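Local coordinates for RagB/SusD domain protein (Flavobacterium johnsoniae, PDB 5J5U) that binds chitin and, as a SusD-like protein of a chitin utilization locus, is likely to capture chitin chains at the outer membrane, at residues 70-75 with 116-121; 141-146 with 478-483; 342-347 with 358-363. One frame throughout, in Å; residues are numbered along the deposited sequence.

How the contacts relate
Contacts 1 and 2 adjoin, with centres 13 Å apart on the same side of the chain's centre. Helix 98-119, which supplies one side of contact 1, is followed by helix 143-160, which supplies one side of contact 2. Two probable hydrogen bonds join them: Asp121 OD1 to Gln143 N (2.7 Å) and Asp117 OD1 to Trp481 NE1 (2.9 Å). Contact 3 is separate. Its centre lies about 30 Å from that of contact 1 and about 26 Å from that of contact 2, and it falls between the two segments of contact 2 in sequence. Contacts 1 and 3 join helices; contact 2 lays the C-terminal tail against a helix start.

Contact 1: residues 70-75 with 116-121; sequences TALWRN and TDIYGD
Tyr119 OH is gripped by two backbone groups of helix 66-90. It accepts a hydrogen bond from Trp73 N at 3.1 Å, with an N-H...O angle of 156°, and it gives one to Ala69 O. Trp73 N has no bond to the turn before it, and the helix is kinked there. The phenol oxygen therefore bridges a nitrogen and a carbonyl one helical turn apart. Thr70 CA lies 3.5 Å and Leu72 CB 3.6 Å from Tyr119 OH.

The Tyr119 ring is held on both faces. Ile118 CG2, from the neighbouring residue, sits over the centre of one face. Trp73 CE3 meets the other face nearer the rim. The two aromatic rings form a T-shaped pair, with the indole edge toward the tyrosine face, centroids 5.5 Å apart and planes at 82°. Trp73 CG is anti to the backbone N, which starts the indole on its course beside the tyrosine face. Trp73 CB approaches Tyr119 CZ to 3.6 Å. Beside this pair, Leu72 CD2 packs on Ile118 CG1 at 3.8 Å. Helix 31-45 continues the apolar layer, with Tyr33 and Thr37 touching Leu72.

Helix 98-119 ends at Tyr119. Gly120 has positive phi, where a side chain would press on the carbonyl O before it. Thr116 OG1 reaches forward to Gly120 O at 2.7 Å, above the carbonyl plane. The arrangement joins two consecutive helices in the core of the TPR-like helical scaffold found in SusD-family proteins.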
loop_
_atom_site.group_PDB
_atom_site.type_symbol
_atom_site.label_atom_id
_atom_site.label_comp_id
_atom_site.label_asym_id
_atom_site.label_seq_id
_atom_site.Cartn_x
_atom_site.Cartn_y
_atom_site.Cartn_z
ATOM N N THR A 70 -3.492 12.402 11.068
ATOM C CA THR A 70 -2.281 13.157 10.763
ATOM C C THR A 70 -0.965 12.451 11.101
ATOM O O THR A 70 0.117 13.017 10.867
ATOM C CB THR A 70 -2.271 14.511 11.491
ATOM O OG1 THR A 70 -2.216 14.306 12.908
ATOM C CG2 THR A 70 -3.503 15.336 11.121
ATOM N N ALA A 71 -1.046 11.229 11.627
ATOM C CA ALA A 71 0.143 10.448 11.995
ATOM C C ALA A 71 1.181 10.259 10.853
ATOM O O ALA A 71 2.392 10.438 11.062
ATOM C CB ALA A 71 -0.292 9.095 12.528
ATOM N N LEU A 72 0.714 9.872 9.662
ATOM C CA LEU A 72 1.607 9.779 8.497
ATOM C C LEU A 72 2.304 11.135 8.234
ATOM O O LEU A 72 3.524 11.193 8.119
ATOM C CB LEU A 72 0.836 9.334 7.249
ATOM C CG LEU A 72 1.629 9.040 5.971
ATOM C CD1 LEU A 72 2.505 7.828 6.185
ATOM C CD2 LEU A 72 0.705 8.828 4.783
ATOM N N TRP A 73 1.523 12.217 8.160
ATOM C CA TRP A 73 2.083 13.552 7.962
ATOM C C TRP A 73 3.216 13.870 8.951
ATOM O O TRP A 73 4.362 14.148 8.570
ATOM C CB TRP A 73 0.980 14.582 8.100
ATOM C CG TRP A 73 1.412 16.012 8.001
ATOM C CD1 TRP A 73 2.020 16.760 8.967
ATOM C CD2 TRP A 73 1.211 16.886 6.883
ATOM N NE1 TRP A 73 2.235 18.038 8.506
ATOM C CE2 TRP A 73 1.731 18.146 7.238
ATOM C CE3 TRP A 73 0.639 16.721 5.615
ATOM C CZ2 TRP A 73 1.702 19.230 6.376
ATOM C CZ3 TRP A 73 0.614 17.795 4.758
ATOM C CH2 TRP A 73 1.147 19.039 5.147
ATOM N N ARG A 74 2.866 13.799 10.225
ATOM C CA ARG A 74 3.771 14.168 11.295
ATOM C C ARG A 74 5.057 13.351 11.274
ATOM O O ARG A 74 6.146 13.916 11.407
ATOM C CB ARG A 74 3.080 14.005 12.635
ATOM C CG ARG A 74 4.038 13.952 13.795
ATOM C CD ARG A 74 3.295 13.619 15.072
ATOM N NE ARG A 74 4.100 13.952 16.250
ATOM C CZ ARG A 74 4.929 13.107 16.857
ATOM N NH1 ARG A 74 5.063 11.856 16.416
ATOM N NH2 ARG A 74 5.620 13.515 17.917
ATOM N N ASN A 75 4.951 12.037 11.059
ATOM C CA ASN A 75 6.146 11.221 11.168
ATOM C C ASN A 75 6.989 11.219 9.905
ATOM O O ASN A 75 8.229 11.144 9.970
ATOM C CB ASN A 75 5.800 9.796 11.584
ATOM C CG ASN A 75 5.671 9.662 13.102
ATOM O OD1 ASN A 75 5.300 10.611 13.790
ATOM N ND2 ASN A 75 6.060 8.518 13.628
ATOM N N THR A 116 1.585 12.268 -0.538
ATOM C CA THR A 116 0.696 13.020 -1.425
ATOM C C THR A 116 -0.557 12.167 -1.655
ATOM O O THR A 116 -1.697 12.672 -1.592
ATOM C CB THR A 116 1.409 13.441 -2.759
ATOM O OG1 THR A 116 0.515 14.176 -3.601
ATOM C CG2 THR A 116 2.035 12.234 -3.521
ATOM N N ASP A 117 -0.364 10.853 -1.789
ATOM C CA ASP A 117 -1.502 10.000 -2.114
ATOM C C ASP A 117 -2.547 10.055 -0.988
ATOM O O ASP A 117 -3.758 9.902 -1.235
ATOM C CB ASP A 117 -1.052 8.580 -2.364
ATOM C CG ASP A 117 -0.529 8.380 -3.774
ATOM O OD1 ASP A 117 -0.603 9.343 -4.572
ATOM O OD2 ASP A 117 -0.058 7.250 -4.074
ATOM N N ILE A 118 -2.087 10.301 0.240
ATOM C CA ILE A 118 -3.023 10.380 1.351
ATOM C C ILE A 118 -3.548 11.838 1.532
ATOM O O ILE A 118 -4.738 12.032 1.830
ATOM C CB ILE A 118 -2.396 9.832 2.633
ATOM C CG1 ILE A 118 -2.415 8.300 2.613
ATOM C CG2 ILE A 118 -3.166 10.290 3.870
ATOM C CD1 ILE A 118 -3.824 7.721 2.778
ATOM N N TYR A 119 -2.709 12.863 1.331
ATOM C CA TYR A 119 -3.181 14.217 1.697
ATOM C C TYR A 119 -3.415 15.134 0.512
ATOM O O TYR A 119 -4.007 16.204 0.658
ATOM C CB TYR A 119 -2.203 14.888 2.661
ATOM C CG TYR A 119 -2.006 14.137 3.957
ATOM C CD1 TYR A 119 -2.907 14.269 5.002
ATOM C CD2 TYR A 119 -0.901 13.291 4.140
ATOM C CE1 TYR A 119 -2.725 13.589 6.207
ATOM C CE2 TYR A 119 -0.718 12.591 5.343
ATOM C CZ TYR A 119 -1.643 12.764 6.375
ATOM O OH TYR A 119 -1.490 12.087 7.575
ATOM N N GLY A 120 -2.919 14.742 -0.659
ATOM C CA GLY A 120 -3.053 15.558 -1.851
ATOM C C GLY A 120 -1.877 16.485 -2.079
ATOM O O GLY A 120 -0.725 16.025 -2.139
ATOM N N ASP A 121 -2.156 17.782 -2.236
ATOM C CA ASP A 121 -1.091 18.771 -2.357
ATOM C C ASP A 121 -0.356 18.851 -1.025
ATOM O O ASP A 121 -0.976 18.993 0.015
ATOM C CB ASP A 121 -1.619 20.163 -2.736
ATOM C CG ASP A 121 -2.252 20.218 -4.131
ATOM O OD1 ASP A 121 -2.182 19.243 -4.911
ATOM O OD2 ASP A 121 -2.830 21.274 -4.453
#

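Contact 2: residues 141-146 with 478-483; sequences DKQQDI and KVWWDV
Gln143 and Gln144 face the turn at 479-482 in different ways. The Gln143 amide lies nearly parallel to the Trp481 indole, with planes 5° apart, but steeply inclined to the Trp480 ring, at 69°. Gln143 CG is anti to the backbone N and the chain stays extended, which carries the amide into the turn. Its OE1 accepts a hydrogen bond from Trp481 N at 3.0 Å, and the donor stands nearly on the line of the C=O bond. The same oxygen lies in the plane of the Trp480 ring at its edge, 3.6 Å from Trp480 CE3. Gln143 OE1 is also 3.2 Å from Trp481 CD1.

Gln143 NE2 and Trp481 NE1 are both donors, 3.4 Å apart and not bonded to each other. Both turn to helix 98-119: the amide to Thr116 OG1, the indole to Asp117 OD1.

The site brings a type I beta turn, Val479 to Asp482, against the first turn of helix 143-160. Asp482 N closes the turn by bonding Val479 O. The C-terminal tail is thereby laid onto the helical body of the SusD-like fold. Lys142 is the N-cap residue of that helix.

Trp480 meets Gln144 by its face. Gln144 CB makes a CH-pi contact 3.6 Å from the centroid of the six-membered ring, and Gln144 CG approaches Trp480 CZ2 to 3.6 Å. An alanine in place of Trp480 would probably leave Gln144 CB and CG without their aromatic face and open a gap beside the Gln143 amide. Within the turn, Val479 CG2 rests over the centre of the Trp481 ring, 3.6 Å above its plane. Tyr147 meets the same indole at a steep angle.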
loop_
_atom_site.group_PDB
_atom_site.type_symbol
_atom_site.label_atom_id
_atom_site.label_comp_id
_atom_site.label_asym_id
_atom_site.label_seq_id
_atom_site.Cartn_x
_atom_site.Cartn_y
_atom_site.Cartn_z
ATOM N N ASP A 141 3.089 21.821 -2.911
ATOM C CA ASP A 141 3.149 21.602 -4.367
ATOM C C ASP A 141 1.836 21.016 -4.859
ATOM O O ASP A 141 1.252 20.160 -4.187
ATOM C CB ASP A 141 4.278 20.656 -4.789
ATOM C CG ASP A 141 5.647 21.107 -4.322
ATOM O OD1 ASP A 141 5.841 22.291 -4.001
ATOM O OD2 ASP A 141 6.555 20.253 -4.286
ATOM N N LYS A 142 1.378 21.452 -6.027
ATOM C CA LYS A 142 0.264 20.780 -6.665
ATOM C C LYS A 142 0.636 19.320 -6.947
ATOM O O LYS A 142 1.733 19.029 -7.458
ATOM C CB LYS A 142 -0.131 21.495 -7.954
ATOM C CG LYS A 142 -0.729 22.863 -7.745
ATOM C CD LYS A 142 -0.821 23.628 -9.055
ATOM C CE LYS A 142 -1.700 22.906 -10.084
ATOM N NZ LYS A 142 -2.309 23.844 -11.085
ATOM N N GLN A 143 -0.287 18.411 -6.627
ATOM C CA GLN A 143 -0.023 16.976 -6.773
ATOM C C GLN A 143 0.423 16.622 -8.194
ATOM O O GLN A 143 1.335 15.815 -8.372
ATOM C CB GLN A 143 -1.253 16.142 -6.382
ATOM C CG GLN A 143 -0.998 14.623 -6.430
ATOM C CD GLN A 143 -2.201 13.782 -6.000
ATOM O OE1 GLN A 143 -3.244 13.769 -6.670
ATOM N NE2 GLN A 143 -2.049 13.055 -4.890
ATOM N N GLN A 144 -0.160 17.270 -9.193
ATOM C CA GLN A 144 0.248 17.027 -10.581
ATOM C C GLN A 144 1.762 17.272 -10.779
ATOM O O GLN A 144 2.464 16.467 -11.412
ATOM C CB GLN A 144 -0.560 17.899 -11.545
ATOM C CG GLN A 144 -0.087 17.827 -12.997
ATOM C CD GLN A 144 -1.010 18.551 -13.957
ATOM O OE1 GLN A 144 -1.567 19.593 -13.627
ATOM N NE2 GLN A 144 -1.161 18.010 -15.157
ATOM N N ASP A 145 2.255 18.375 -10.231
ATOM C CA ASP A 145 3.678 18.693 -10.328
ATOM C C ASP A 145 4.508 17.699 -9.507
ATOM O O ASP A 145 5.613 17.336 -9.906
ATOM C CB ASP A 145 3.956 20.148 -9.881
ATOM C CG ASP A 145 3.208 21.171 -10.733
ATOM O OD1 ASP A 145 3.049 20.910 -11.933
ATOM O OD2 ASP A 145 2.780 22.224 -10.227
ATOM N N ILE A 146 3.982 17.267 -8.365
ATOM C CA ILE A 146 4.702 16.317 -7.524
ATOM C C ILE A 146 4.914 15.059 -8.335
ATOM O O ILE A 146 5.998 14.492 -8.357
ATOM C CB ILE A 146 3.949 15.972 -6.203
ATOM C CG1 ILE A 146 3.792 17.206 -5.297
ATOM C CG2 ILE A 146 4.673 14.881 -5.437
ATOM C CD1 ILE A 146 3.152 16.911 -3.932
ATOM N N LYS A 478 -10.975 15.407 -2.290
ATOM C CA LYS A 478 -10.333 14.524 -3.274
ATOM C C LYS A 478 -8.924 14.980 -3.599
ATOM O O LYS A 478 -8.661 16.184 -3.679
ATOM C CB LYS A 478 -11.096 14.481 -4.602
ATOM C CG LYS A 478 -12.520 13.994 -4.554
ATOM C CD LYS A 478 -12.613 12.540 -4.882
ATOM C CE LYS A 478 -14.072 12.079 -4.963
ATOM N NZ LYS A 478 -14.809 12.667 -6.122
ATOM N N VAL A 479 -8.035 14.017 -3.840
ATOM C CA VAL A 479 -6.699 14.325 -4.324
ATOM C C VAL A 479 -6.840 14.438 -5.837
ATOM O O VAL A 479 -7.811 13.966 -6.411
ATOM C CB VAL A 479 -5.630 13.237 -3.913
ATOM C CG1 VAL A 479 -5.595 13.061 -2.413
ATOM C CG2 VAL A 479 -5.930 11.893 -4.567
ATOM N N TRP A 480 -5.875 15.083 -6.466
ATOM C CA TRP A 480 -5.924 15.444 -7.889
ATOM C C TRP A 480 -6.157 14.270 -8.840
ATOM O O TRP A 480 -6.904 14.401 -9.809
ATOM C CB TRP A 480 -4.616 16.189 -8.257
ATOM C CG TRP A 480 -4.310 16.268 -9.719
ATOM C CD1 TRP A 480 -4.868 17.114 -10.632
ATOM C CD2 TRP A 480 -3.376 15.453 -10.443
ATOM N NE1 TRP A 480 -4.340 16.881 -11.876
ATOM C CE2 TRP A 480 -3.422 15.862 -11.791
ATOM C CE3 TRP A 480 -2.499 14.427 -10.079
ATOM C CZ2 TRP A 480 -2.628 15.273 -12.785
ATOM C CZ3 TRP A 480 -1.709 13.836 -11.068
ATOM C CH2 TRP A 480 -1.776 14.263 -12.403
ATOM N N TRP A 481 -5.514 13.121 -8.593
ATOM C CA TRP A 481 -5.638 12.010 -9.553
ATOM C C TRP A 481 -6.942 11.224 -9.415
ATOM O O TRP A 481 -7.260 10.377 -10.240
ATOM C CB TRP A 481 -4.449 11.044 -9.475
ATOM C CG TRP A 481 -4.006 10.497 -8.131
ATOM C CD1 TRP A 481 -2.807 10.731 -7.530
ATOM C CD2 TRP A 481 -4.715 9.601 -7.260
ATOM N NE1 TRP A 481 -2.726 10.056 -6.347
ATOM C CE2 TRP A 481 -3.883 9.350 -6.159
ATOM C CE3 TRP A 481 -5.952 8.967 -7.324
ATOM C CZ2 TRP A 481 -4.261 8.514 -5.108
ATOM C CZ3 TRP A 481 -6.331 8.136 -6.286
ATOM C CH2 TRP A 481 -5.487 7.915 -5.192
ATOM N N ASP A 482 -7.684 11.515 -8.364
ATOM C CA ASP A 482 -8.966 10.869 -8.098
ATOM C C ASP A 482 -10.110 11.695 -8.716
ATOM O O ASP A 482 -10.627 12.635 -8.107
ATOM C CB ASP A 482 -9.100 10.676 -6.578
ATOM C CG ASP A 482 -10.453 10.117 -6.144
ATOM O OD1 ASP A 482 -11.309 9.789 -6.998
ATOM O OD2 ASP A 482 -10.636 9.970 -4.908
ATOM N N VAL A 483 -10.469 11.353 -9.951
ATOM C CA VAL A 483 -11.430 12.148 -10.716
ATOM C C VAL A 483 -12.722 11.321 -10.892
ATOM O O VAL A 483 -13.081 10.857 -11.976
ATOM C CB VAL A 483 -10.783 12.658 -12.073
ATOM C CG1 VAL A 483 -9.595 13.613 -11.816
ATOM C CG2 VAL A 483 -10.312 11.540 -12.948
#

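Contact 3: residues 342-347 with 358-363; sequences LLLAEA and ADFYKK
The Phe360 ring takes Leu344 CB over the centre of one face. This is a CH-pi contact, 3.7 Å from the centroid and 9° off the ring normal. Leu344 CD1 reaches Phe360 CE1 at 3.9 Å. On the same side, toward the rim, Phe360 CD2 lies 3.7 Å from Leu344 O. The Tyr361 ring is met less squarely. Leu342 CD2 lies 3.9 Å from Tyr361 CD1, at an oblique approach.

Phe360 and Tyr361 are neighbours in sequence, but their side chains part. Phe360 CG is anti to the carbonyl carbon (chi1 -82°), whereas Tyr361 CG is anti to the backbone N. Successive helix positions and different first torsions set the two rings apart, one toward Leu344 and the other toward Leu342, with Ala345 between them.

The two segments pack as an antiparallel helical hairpin, consistent with the helix-rich fold of the TPR-clan SusD family. Helix 337-349 and helix 357-371 follow each other through a short connection. Their segment axes come within 7.6 Å, with 164° between directions. Such a close approach fits the small residue at the crossing. Ala345 and Phe360 have the nearest CA atoms, and Phe360 CB lies 3.6 Å from Ala345 N. The Ala345 methyl CB also touches Tyr361 N, at 3.7 Å.

No hydrogen bond crosses between the segments; apolar atoms carry the contact. Helix 399-410 meets Leu342 through Leu407 and Thr410, and its Gln406 touches both Leu342 and Tyr361. Leu190 of helix 178-195 packs on Leu344.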
loop_
_atom_site.group_PDB
_atom_site.type_symbol
_atom_site.label_atom_id
_atom_site.label_comp_id
_atom_site.label_asym_id
_atom_site.label_seq_id
_atom_site.Cartn_x
_atom_site.Cartn_y
_atom_site.Cartn_z
ATOM N N LEU A 342 0.268 -7.236 -12.308
ATOM C CA LEU A 342 -1.159 -6.897 -12.344
ATOM C C LEU A 342 -1.379 -5.504 -12.980
ATOM O O LEU A 342 -2.314 -5.287 -13.757
ATOM C CB LEU A 342 -1.754 -6.977 -10.934
ATOM C CG LEU A 342 -1.924 -8.393 -10.363
ATOM C CD1 LEU A 342 -2.399 -8.388 -8.913
ATOM C CD2 LEU A 342 -2.881 -9.204 -11.203
ATOM N N LEU A 343 -0.469 -4.579 -12.700
ATOM C CA LEU A 343 -0.494 -3.264 -13.338
ATOM C C LEU A 343 -0.255 -3.399 -14.838
ATOM O O LEU A 343 -0.944 -2.772 -15.633
ATOM C CB LEU A 343 0.564 -2.341 -12.717
ATOM C CG LEU A 343 0.347 -1.936 -11.258
ATOM C CD1 LEU A 343 1.559 -1.236 -10.693
ATOM C CD2 LEU A 343 -0.914 -1.073 -11.122
ATOM N N LEU A 344 0.698 -4.249 -15.228
ATOM C CA LEU A 344 0.922 -4.492 -16.651
ATOM C C LEU A 344 -0.306 -5.145 -17.306
ATOM O O LEU A 344 -0.601 -4.861 -18.462
ATOM C CB LEU A 344 2.173 -5.347 -16.869
ATOM C CG LEU A 344 3.434 -4.490 -16.665
ATOM C CD1 LEU A 344 4.723 -5.298 -16.770
ATOM C CD2 LEU A 344 3.450 -3.258 -17.593
ATOM N N ALA A 345 -1.039 -5.982 -16.567
ATOM C CA ALA A 345 -2.308 -6.513 -17.085
ATOM C C ALA A 345 -3.258 -5.365 -17.416
ATOM O O ALA A 345 -3.843 -5.326 -18.514
ATOM C CB ALA A 345 -2.964 -7.472 -16.081
ATOM N N GLU A 346 -3.403 -4.419 -16.480
ATOM C CA GLU A 346 -4.305 -3.298 -16.739
ATOM C C GLU A 346 -3.840 -2.405 -17.901
ATOM O O GLU A 346 -4.647 -2.009 -18.743
ATOM C CB GLU A 346 -4.505 -2.437 -15.489
ATOM C CG GLU A 346 -5.425 -1.237 -15.761
ATOM C CD GLU A 346 -5.682 -0.351 -14.544
ATOM O OE1 GLU A 346 -5.053 -0.561 -13.485
ATOM O OE2 GLU A 346 -6.504 0.573 -14.665
ATOM N N ALA A 347 -2.552 -2.091 -17.958
ATOM C CA ALA A 347 -2.032 -1.287 -19.063
ATOM C C ALA A 347 -2.217 -2.011 -20.419
ATOM O O ALA A 347 -2.536 -1.384 -21.429
ATOM C CB ALA A 347 -0.572 -0.943 -18.831
ATOM N N ALA A 358 -4.249 -11.208 -20.212
ATOM C CA ALA A 358 -4.524 -12.471 -19.520
ATOM C C ALA A 358 -3.260 -13.124 -18.963
ATOM O O ALA A 358 -3.273 -13.672 -17.849
ATOM C CB ALA A 358 -5.246 -13.440 -20.457
ATOM N N ASP A 359 -2.166 -13.044 -19.717
ATOM C CA ASP A 359 -0.928 -13.692 -19.306
ATOM C C ASP A 359 -0.246 -12.924 -18.166
ATOM O O ASP A 359 0.219 -13.515 -17.177
ATOM C CB ASP A 359 0.015 -13.794 -20.508
ATOM C CG ASP A 359 -0.412 -14.868 -21.504
ATOM O OD1 ASP A 359 -0.579 -16.044 -21.103
ATOM O OD2 ASP A 359 -0.613 -14.525 -22.690
ATOM N N PHE A 360 -0.231 -11.600 -18.289
ATOM C CA PHE A 360 0.223 -10.722 -17.213
ATOM C C PHE A 360 -0.582 -10.966 -15.928
ATOM O O PHE A 360 -0.029 -11.077 -14.844
ATOM C CB PHE A 360 0.080 -9.254 -17.626
ATOM C CG PHE A 360 1.204 -8.732 -18.483
ATOM C CD1 PHE A 360 2.529 -8.901 -18.100
ATOM C CD2 PHE A 360 0.929 -8.032 -19.656
ATOM C CE1 PHE A 360 3.561 -8.400 -18.872
ATOM C CE2 PHE A 360 1.951 -7.527 -20.432
ATOM C CZ PHE A 360 3.274 -7.717 -20.042
ATOM N N TYR A 361 -1.895 -11.064 -16.085
ATOM C CA TYR A 361 -2.804 -11.324 -14.979
ATOM C C TYR A 361 -2.457 -12.631 -14.269
ATOM O O TYR A 361 -2.349 -12.670 -13.029
ATOM C CB TYR A 361 -4.235 -11.360 -15.498
ATOM C CG TYR A 361 -5.289 -11.607 -14.449
ATOM C CD1 TYR A 361 -5.681 -10.598 -13.578
ATOM C CD2 TYR A 361 -5.935 -12.838 -14.364
ATOM C CE1 TYR A 361 -6.666 -10.820 -12.630
ATOM C CE2 TYR A 361 -6.913 -13.072 -13.427
ATOM C CZ TYR A 361 -7.277 -12.066 -12.560
ATOM O OH TYR A 361 -8.264 -12.315 -11.629
ATOM N N LYS A 362 -2.283 -13.694 -15.056
ATOM C CA LYS A 362 -1.979 -15.009 -14.505
ATOM C C LYS A 362 -0.685 -14.966 -13.717
ATOM O O LYS A 362 -0.614 -15.467 -12.582
ATOM C CB LYS A 362 -1.878 -16.043 -15.623
ATOM C CG LYS A 362 -3.215 -16.389 -16.269
ATOM C CD LYS A 362 -3.038 -17.255 -17.510
ATOM C CE LYS A 362 -4.369 -17.748 -18.030
ATOM N NZ LYS A 362 -4.165 -18.730 -19.130
ATOM N N LYS A 363 0.328 -14.335 -14.308
ATOM C CA LYS A 363 1.628 -14.230 -13.651
ATOM C C LYS A 363 1.511 -13.429 -12.348
ATOM O O LYS A 363 2.161 -13.748 -11.341
ATOM C CB LYS A 363 2.650 -13.569 -14.586
ATOM C CG LYS A 363 3.055 -14.421 -15.788
ATOM C CD LYS A 363 3.916 -13.636 -16.782
ATOM C CE LYS A 363 4.050 -14.381 -18.111
ATOM N NZ LYS A 363 4.816 -13.625 -19.150
#